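Local coordinates for protein cytochrome P450 (Novosphingobium aromaticivorans, PDB 3OFT) that belongs to the cytochrome P450 family and holds an iron protoporphyrin IX within a mixed helical and sheet fold, at residues A28-L33 against S308-L313. Numbering follows the deposited sequence.
Sequences AAWKTL and SVLHNL
Trp30, near the end of helix 26-31, opens the contact with the short helix 309-312. Its CB lies 3.5 Å from Val309 CG1, the methyl branch that sits in the crowded position between backbone N and carbonyl carbon and meets the indole obliquely. Leu310 reaches the same ring differently: its CD2 comes in at the six-membered edge, close to the ring plane, 3.8 Å from Trp30 CE3. The second methyl of that leucine, CD1, merely packs against the main chain, 3.5 Å from Trp30 O, a carbonyl whose hydrogen bond comes from Leu33 N within its own turn. The leucine torsions lie away from staggered values (chi1 -98°, chi2 12°, the latter nearly eclipsed), and with them CD1 meets the carbonyl while CD2 meets the ring edge.

Lys31 runs across Leu310, CG passing CD1, and then bends at chi3 and chi4 to bring its ammonium to Leu313. There NZ donates to Leu313 O over 2.7 Å, in the carbonyl plane and at a C=O...N angle of 155°. Leu313 has just left helical geometry, so the lysine binds a carbonyl just past the C-terminal end of the short helix, where a positive charge would probably be favourable, though a single turn gives only a weak dipole; a salt bridge to Glu322 gives the same NZ a second partner. Leu33 completes the apolar patch, its CB and CD1 both 4.0 Å from Leu310 CD2.

The contact is mostly buried helix-to-helix packing in the sheet-rich part of the P450 fold, joining the N-terminal helix to the turn that follows sheet strand 303-307.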
# COMPACT_ATOMS: atom_id res chain seq x y z
N ALA A 28 2.88 1.97 -17.24
CA ALA A 28 2.63 1.70 -18.64
C ALA A 28 2.09 0.24 -18.82
O ALA A 28 1.19 0.00 -19.64
CB ALA A 28 3.91 1.90 -19.45
N ALA A 29 2.66 -0.72 -18.09
CA ALA A 29 2.23 -2.14 -18.21
C ALA A 29 0.72 -2.35 -17.95
O ALA A 29 0.05 -3.08 -18.68
CB ALA A 29 3.08 -3.06 -17.32
N TRP A 30 0.21 -1.73 -16.89
CA TRP A 30 -1.21 -1.76 -16.56
C TRP A 30 -2.07 -0.96 -17.52
O TRP A 30 -3.16 -1.39 -17.91
CB TRP A 30 -1.40 -1.25 -15.13
CG TRP A 30 -1.25 -2.37 -14.17
CD1 TRP A 30 -0.13 -2.70 -13.42
CD2 TRP A 30 -2.23 -3.36 -13.91
NE1 TRP A 30 -0.40 -3.85 -12.68
CE2 TRP A 30 -1.68 -4.27 -12.97
CE3 TRP A 30 -3.54 -3.57 -14.39
CZ2 TRP A 30 -2.42 -5.36 -12.46
CZ3 TRP A 30 -4.26 -4.67 -13.90
CH2 TRP A 30 -3.70 -5.54 -12.94
N LYS A 31 -1.56 0.20 -17.92
CA LYS A 31 -2.32 1.07 -18.83
C LYS A 31 -2.58 0.49 -20.23
O LYS A 31 -3.46 0.98 -20.92
CB LYS A 31 -1.68 2.47 -18.94
CG LYS A 31 -2.02 3.33 -17.71
CD LYS A 31 -1.44 4.74 -17.79
CE LYS A 31 -2.20 5.60 -18.81
NZ LYS A 31 -2.25 7.06 -18.40
N THR A 32 -1.84 -0.55 -20.61
CA THR A 32 -2.15 -1.28 -21.86
C THR A 32 -3.61 -1.73 -21.88
O THR A 32 -4.23 -1.80 -22.96
CB THR A 32 -1.28 -2.51 -22.06
OG1 THR A 32 -1.50 -3.43 -20.97
CG2 THR A 32 0.18 -2.14 -22.11
N LEU A 33 -4.18 -1.99 -20.70
CA LEU A 33 -5.56 -2.46 -20.61
C LEU A 33 -6.60 -1.40 -20.95
O LEU A 33 -7.74 -1.74 -21.22
CB LEU A 33 -5.87 -3.07 -19.22
CG LEU A 33 -5.22 -4.41 -18.85
CD1 LEU A 33 -5.70 -4.82 -17.44
CD2 LEU A 33 -5.60 -5.49 -19.87
N SER A 308 -5.91 0.02 -8.68
CA SER A 308 -6.12 1.47 -8.47
C SER A 308 -5.52 2.35 -9.58
O SER A 308 -6.10 3.39 -9.88
CB SER A 308 -5.61 1.92 -7.09
OG SER A 308 -4.21 1.70 -7.00
N VAL A 309 -4.42 1.91 -10.19
CA VAL A 309 -3.76 2.67 -11.27
C VAL A 309 -4.74 2.96 -12.43
O VAL A 309 -4.66 4.01 -13.03
CB VAL A 309 -2.44 1.99 -11.78
CG1 VAL A 309 -2.77 0.65 -12.47
CG2 VAL A 309 -1.62 2.94 -12.74
N LEU A 310 -5.69 2.05 -12.70
CA LEU A 310 -6.58 2.22 -13.83
C LEU A 310 -7.79 3.10 -13.50
O LEU A 310 -8.60 3.41 -14.37
CB LEU A 310 -7.00 0.81 -14.32
CG LEU A 310 -6.23 0.25 -15.51
CD1 LEU A 310 -4.89 0.97 -15.99
CD2 LEU A 310 -6.27 -1.24 -15.73
N HIS A 311 -7.94 3.52 -12.25
CA HIS A 311 -8.78 4.72 -11.98
C HIS A 311 -7.95 6.00 -12.05
O HIS A 311 -8.23 6.88 -12.91
CB HIS A 311 -9.49 4.62 -10.61
CG HIS A 311 -10.36 5.79 -10.28
ND1 HIS A 311 -11.32 6.28 -11.14
CD2 HIS A 311 -10.43 6.55 -9.17
CE1 HIS A 311 -11.93 7.31 -10.58
NE2 HIS A 311 -11.42 7.48 -9.38
N ASN A 312 -6.95 6.12 -11.17
CA ASN A 312 -6.14 7.35 -11.11
C ASN A 312 -5.54 7.81 -12.42
O ASN A 312 -5.51 9.01 -12.69
CB ASN A 312 -5.01 7.25 -10.12
CG ASN A 312 -5.49 7.13 -8.69
OD1 ASN A 312 -6.60 6.64 -8.43
ND2 ASN A 312 -4.66 7.59 -7.76
N LEU A 313 -5.03 6.88 -13.21
CA LEU A 313 -4.31 7.28 -14.41
C LEU A 313 -5.09 7.10 -15.72
O LEU A 313 -4.48 7.12 -16.80
CB LEU A 313 -2.95 6.56 -14.47
CG LEU A 313 -2.01 6.83 -13.27
CD1 LEU A 313 -0.66 6.22 -13.58
CD2 LEU A 313 -1.84 8.36 -12.95